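Local coordinates for inactive dihydroorotase-like domain (Chaetomium thermophilum, PDB 5NNL), which is an inactive relative of the dihydroorotases, built on the (beta/alpha)8-barrel of the amidohydrolase superfamily, at residues M41-P46 with E270-H275; Y223-F228 with G296-F301. One frame throughout, in Å; residues are numbered along the deposited sequence.

Contact 1 of 2, residues M41-P46 with E270-H275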
# COMPACT_ATOMS: atom_id res chain seq x y z
N MET A 41 -6.90 -8.26 3.06
CA MET A 41 -5.91 -7.88 4.06
C MET A 41 -5.24 -6.60 3.58
O MET A 41 -4.74 -6.55 2.45
CB MET A 41 -4.87 -8.98 4.25
CG MET A 41 -4.85 -9.61 5.64
SD MET A 41 -4.28 -8.49 6.93
CE MET A 41 -2.97 -9.47 7.65
N ILE A 42 -5.20 -5.59 4.44
CA ILE A 42 -4.59 -4.31 4.11
C ILE A 42 -3.75 -3.84 5.28
O ILE A 42 -4.14 -3.98 6.45
CB ILE A 42 -5.64 -3.25 3.74
CG1 ILE A 42 -6.56 -2.94 4.92
CG2 ILE A 42 -6.45 -3.70 2.53
CD1 ILE A 42 -7.51 -1.76 4.69
N ARG A 43 -2.58 -3.28 4.97
CA ARG A 43 -1.80 -2.54 5.95
C ARG A 43 -2.19 -1.07 5.87
O ARG A 43 -2.22 -0.49 4.78
CB ARG A 43 -0.30 -2.70 5.69
CG ARG A 43 0.56 -1.68 6.45
CD ARG A 43 2.05 -1.86 6.21
NE ARG A 43 2.78 -0.73 6.78
CZ ARG A 43 2.86 0.47 6.20
NH1 ARG A 43 2.27 0.70 5.04
NH2 ARG A 43 3.53 1.44 6.80
N ILE A 44 -2.51 -0.49 7.02
CA ILE A 44 -2.96 0.89 7.10
C ILE A 44 -1.74 1.79 7.18
O ILE A 44 -0.87 1.61 8.03
CB ILE A 44 -3.88 1.09 8.31
CG1 ILE A 44 -5.00 0.04 8.32
CG2 ILE A 44 -4.46 2.49 8.31
CD1 ILE A 44 -5.86 0.03 7.07
N MET A 45 -1.67 2.77 6.28
CA MET A 45 -0.56 3.71 6.26
C MET A 45 -0.60 4.56 7.53
O MET A 45 -1.61 5.24 7.77
CB MET A 45 -0.63 4.60 5.02
CG MET A 45 -0.55 3.82 3.71
SD MET A 45 -0.62 4.88 2.26
CE MET A 45 0.92 5.78 2.41
N PRO A 46 0.45 4.55 8.35
CA PRO A 46 0.38 5.31 9.62
C PRO A 46 0.27 6.81 9.44
O PRO A 46 -0.14 7.50 10.39
CB PRO A 46 1.69 4.92 10.33
CG PRO A 46 2.61 4.47 9.24
CD PRO A 46 1.74 3.88 8.16
N GLU A 270 4.92 -12.57 2.46
CA GLU A 270 6.17 -13.00 3.07
C GLU A 270 6.96 -11.83 3.64
O GLU A 270 7.51 -11.92 4.74
CB GLU A 270 7.02 -13.75 2.04
CG GLU A 270 8.12 -14.60 2.64
CD GLU A 270 9.43 -14.47 1.88
OE1 GLU A 270 10.16 -13.49 2.12
OE2 GLU A 270 9.71 -15.34 1.03
N ILE A 271 7.02 -10.72 2.90
CA ILE A 271 7.81 -9.57 3.32
C ILE A 271 7.29 -9.02 4.64
O ILE A 271 8.06 -8.62 5.52
CB ILE A 271 7.82 -8.50 2.21
CG1 ILE A 271 8.62 -9.01 1.01
CG2 ILE A 271 8.38 -7.18 2.72
CD1 ILE A 271 8.38 -8.24 -0.27
N PHE A 272 5.97 -8.98 4.80
CA PHE A 272 5.36 -8.41 5.99
C PHE A 272 4.87 -9.47 6.97
O PHE A 272 4.16 -9.13 7.92
CB PHE A 272 4.22 -7.46 5.59
CG PHE A 272 4.71 -6.17 5.01
CD1 PHE A 272 4.94 -6.04 3.65
CD2 PHE A 272 4.97 -5.08 5.83
CE1 PHE A 272 5.41 -4.85 3.11
CE2 PHE A 272 5.43 -3.88 5.30
CZ PHE A 272 5.65 -3.77 3.94
N GLU A 273 5.24 -10.73 6.76
CA GLU A 273 4.96 -11.80 7.71
C GLU A 273 3.47 -11.86 8.05
O GLU A 273 3.06 -11.89 9.21
CB GLU A 273 5.79 -11.63 8.98
CG GLU A 273 7.30 -11.61 8.73
CD GLU A 273 8.05 -10.71 9.69
OE1 GLU A 273 7.52 -10.43 10.79
OE2 GLU A 273 9.17 -10.28 9.34
N LEU A 274 2.65 -11.86 7.00
CA LEU A 274 1.20 -11.88 7.17
C LEU A 274 0.68 -13.31 7.20
O LEU A 274 1.23 -14.21 6.56
CB LEU A 274 0.53 -11.09 6.05
CG LEU A 274 1.00 -9.63 5.93
CD1 LEU A 274 0.34 -8.94 4.74
CD2 LEU A 274 0.72 -8.87 7.22
N HIS A 275 -0.39 -13.51 7.96
CA HIS A 275 -0.91 -14.84 8.21
C HIS A 275 -1.76 -15.34 7.04
O HIS A 275 -2.18 -14.57 6.17
CB HIS A 275 -1.73 -14.87 9.50
CG HIS A 275 -0.92 -14.64 10.73
ND1 HIS A 275 0.46 -14.74 10.75
CD2 HIS A 275 -1.29 -14.31 11.99
CE1 HIS A 275 0.90 -14.48 11.97
NE2 HIS A 275 -0.14 -14.22 12.74
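Met41 and Arg43, alternate residues of strand 39-44, meet Leu274 and Phe272 inside a (beta/alpha)8-barrel of the amidohydrolase type. The turn that follows helix 257-271 packs at the end of the barrel where its parallel strands begin. Both strand side chains leave the backbone toward this turn, while Ile42 between them turns outward onto helix 26-37. Met41 bends at its second and third torsions, which swings its terminal methyl across the isobutyl group of Leu274; CE lies 3.8 Å from Leu274 CD2 and 4.2 Å from Leu274 CB. The two side chains meet at a slant, and Leu274 also rests on Ile10 and Asn75 of the adjoining strands. Arg43 stands straight: with CG anti to the backbone N (chi1 166°) it runs extended to NE, carrying its apolar stem past the Phe272 ring. CD passes the ring obliquely, with guanidinium and ring planes 36° apart. The polar end of Arg43 is bound by other parts of the barrel: NE to Ser97 OG, NH1 to Ile12 O, and NH2, weakly, to Ser77 OG. These bonds should limit rotation of the guanidinium, and they satisfy its buried nitrogens. Phe272 also meets His152 edge-to-face. A Schellman motif ends the helix, and Glu273, at positive phi (54°) between the two contact residues of the turn, is its C-prime residue; Glu273 N makes a weak 3.3 Å bond to Glu270 O. Phe272 makes its closest approach with one ring atom, CE2, 4.0 Å from Arg43 CD.

Contact 2 of 2, residues Y223-F228 with G296-F301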
# COMPACT_ATOMS: atom_id res chain seq x y z
N TYR A 223 -4.85 9.47 -3.50
CA TYR A 223 -5.37 10.57 -2.71
C TYR A 223 -4.59 11.85 -2.96
O TYR A 223 -5.18 12.93 -3.12
CB TYR A 223 -5.34 10.22 -1.22
CG TYR A 223 -5.95 11.30 -0.35
CD1 TYR A 223 -7.30 11.29 -0.05
CD2 TYR A 223 -5.17 12.34 0.14
CE1 TYR A 223 -7.86 12.27 0.73
CE2 TYR A 223 -5.73 13.34 0.92
CZ TYR A 223 -7.08 13.29 1.21
OH TYR A 223 -7.65 14.27 1.99
N GLN A 224 -3.26 11.76 -2.99
CA GLN A 224 -2.44 12.95 -3.25
C GLN A 224 -2.79 13.58 -4.59
O GLN A 224 -2.87 14.80 -4.71
CB GLN A 224 -0.96 12.58 -3.20
CG GLN A 224 -0.03 13.71 -3.58
CD GLN A 224 1.42 13.38 -3.32
OE1 GLN A 224 1.78 12.21 -3.17
NE2 GLN A 224 2.26 14.40 -3.25
N LEU A 225 -3.02 12.75 -5.61
CA LEU A 225 -3.38 13.27 -6.93
C LEU A 225 -4.72 13.98 -6.90
O LEU A 225 -4.86 15.10 -7.40
CB LEU A 225 -3.40 12.12 -7.94
CG LEU A 225 -3.75 12.46 -9.39
CD1 LEU A 225 -2.62 13.19 -10.08
CD2 LEU A 225 -4.11 11.18 -10.15
N ALA A 226 -5.74 13.33 -6.34
CA ALA A 226 -7.07 13.94 -6.29
C ALA A 226 -7.05 15.26 -5.53
O ALA A 226 -7.68 16.23 -5.94
CB ALA A 226 -8.07 12.98 -5.66
N HIS A 227 -6.32 15.31 -4.41
CA HIS A 227 -6.24 16.53 -3.63
C HIS A 227 -5.55 17.64 -4.42
O HIS A 227 -6.03 18.78 -4.45
CB HIS A 227 -5.51 16.26 -2.31
CG HIS A 227 -5.49 17.42 -1.37
ND1 HIS A 227 -6.43 18.43 -1.41
CD2 HIS A 227 -4.65 17.73 -0.36
CE1 HIS A 227 -6.17 19.31 -0.47
NE2 HIS A 227 -5.09 18.91 0.19
N PHE A 228 -4.44 17.32 -5.08
CA PHE A 228 -3.72 18.32 -5.87
C PHE A 228 -4.58 18.86 -7.01
O PHE A 228 -4.39 20.00 -7.44
CB PHE A 228 -2.43 17.72 -6.42
CG PHE A 228 -1.59 18.69 -7.18
CD1 PHE A 228 -0.63 19.45 -6.54
CD2 PHE A 228 -1.75 18.85 -8.55
CE1 PHE A 228 0.15 20.35 -7.24
CE2 PHE A 228 -0.98 19.74 -9.26
CZ PHE A 228 -0.03 20.49 -8.60
N GLY A 296 -19.53 7.61 -8.71
CA GLY A 296 -19.06 7.36 -7.36
C GLY A 296 -17.80 8.09 -6.96
O GLY A 296 -17.83 9.27 -6.60
N VAL A 297 -16.68 7.40 -7.00
CA VAL A 297 -15.40 7.95 -6.56
C VAL A 297 -14.70 8.54 -7.77
O VAL A 297 -14.77 8.00 -8.88
CB VAL A 297 -14.54 6.87 -5.89
CG1 VAL A 297 -13.43 7.51 -5.05
CG2 VAL A 297 -15.39 5.94 -5.03
N TRP A 298 -14.02 9.67 -7.56
CA TRP A 298 -13.24 10.26 -8.64
C TRP A 298 -12.13 9.32 -9.07
O TRP A 298 -11.55 8.60 -8.25
CB TRP A 298 -12.64 11.60 -8.21
CG TRP A 298 -11.74 12.18 -9.27
CD1 TRP A 298 -12.13 12.90 -10.36
CD2 TRP A 298 -10.32 12.06 -9.35
NE1 TRP A 298 -11.03 13.24 -11.11
CE2 TRP A 298 -9.90 12.74 -10.51
CE3 TRP A 298 -9.35 11.44 -8.55
CZ2 TRP A 298 -8.57 12.82 -10.89
CZ3 TRP A 298 -8.02 11.53 -8.93
CH2 TRP A 298 -7.64 12.21 -10.09
N SER A 299 -11.84 9.32 -10.37
CA SER A 299 -10.77 8.51 -10.92
C SER A 299 -10.17 9.25 -12.10
O SER A 299 -10.92 9.83 -12.90
CB SER A 299 -11.27 7.13 -11.36
OG SER A 299 -10.27 6.45 -12.10
N PRO A 300 -8.84 9.26 -12.25
CA PRO A 300 -8.25 9.82 -13.48
C PRO A 300 -8.61 9.04 -14.73
O PRO A 300 -8.29 9.51 -15.83
CB PRO A 300 -6.74 9.76 -13.20
CG PRO A 300 -6.58 8.68 -12.19
CD PRO A 300 -7.81 8.73 -11.33
N PHE A 301 -9.25 7.88 -14.60
CA PHE A 301 -9.67 7.07 -15.73
C PHE A 301 -11.18 7.04 -15.90
O PHE A 301 -11.70 6.21 -16.64
CB PHE A 301 -9.13 5.65 -15.58
CG PHE A 301 -7.64 5.58 -15.45
CD1 PHE A 301 -6.83 5.64 -16.57
CD2 PHE A 301 -7.05 5.45 -14.20
CE1 PHE A 301 -5.46 5.57 -16.45
CE2 PHE A 301 -5.68 5.38 -14.08
CZ PHE A 301 -4.88 5.44 -15.20
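Trp298, in the loop between strands 281-291 and 305-315, meets Ala226 and Leu225 on the flank of helix 221-228, the short helix that follows the last parallel strand, 215-217, of the (beta/alpha)8-barrel. The packing is wholly apolar: the six-membered half of the indole meets a low bump obliquely and a taller one at its edge. Ala226 is the low bump, its methyl CB 3.5 Å from Trp298 CE3 and 3.6 Å from Trp298 CZ3, an approach close enough to bring the ring up to the helix backbone, with Ala226 CA 3.7 Å from Trp298 CZ3. Leu225 is the tall one. Its CG is anti to the backbone N (chi1 180°), and this sends CD2 past the indole rim, where it lies at the edge, in the ring plane, 3.7 Å from Trp298 CH2. The same methyl fills the notch between the indole and Pro300, whose ring also touches Tyr182 of helix 181-185. Pro300 N lies 3.7 Å above one face of the Trp298 ring, offset toward the rim. An ST turn shapes the loop here: Phe301 N gives a hydrogen bond to Ser299 OG, which also bonds Asp241 OD2. Across the notch, Leu225 CD2 is 4.1 Å from Pro300 CG.

The two contacts are separate: their centres are about 24 Å apart, and even their nearest atoms stay about 8 Å from each other. The centre of contact 1 is about 9 Å from the centre of the chain, that of contact 2 about 16 Å. Along the chain they interlock, in the order 41-46, 223-228, 270-275, 296-301, so that each joins an earlier part of the barrel to a later part of the chain. Contact 1 brings the turn after helix 257-271 back to strand 39-44; contact 2 joins the loop between two antiparallel strands to helix 221-228, which follows strand 215-217.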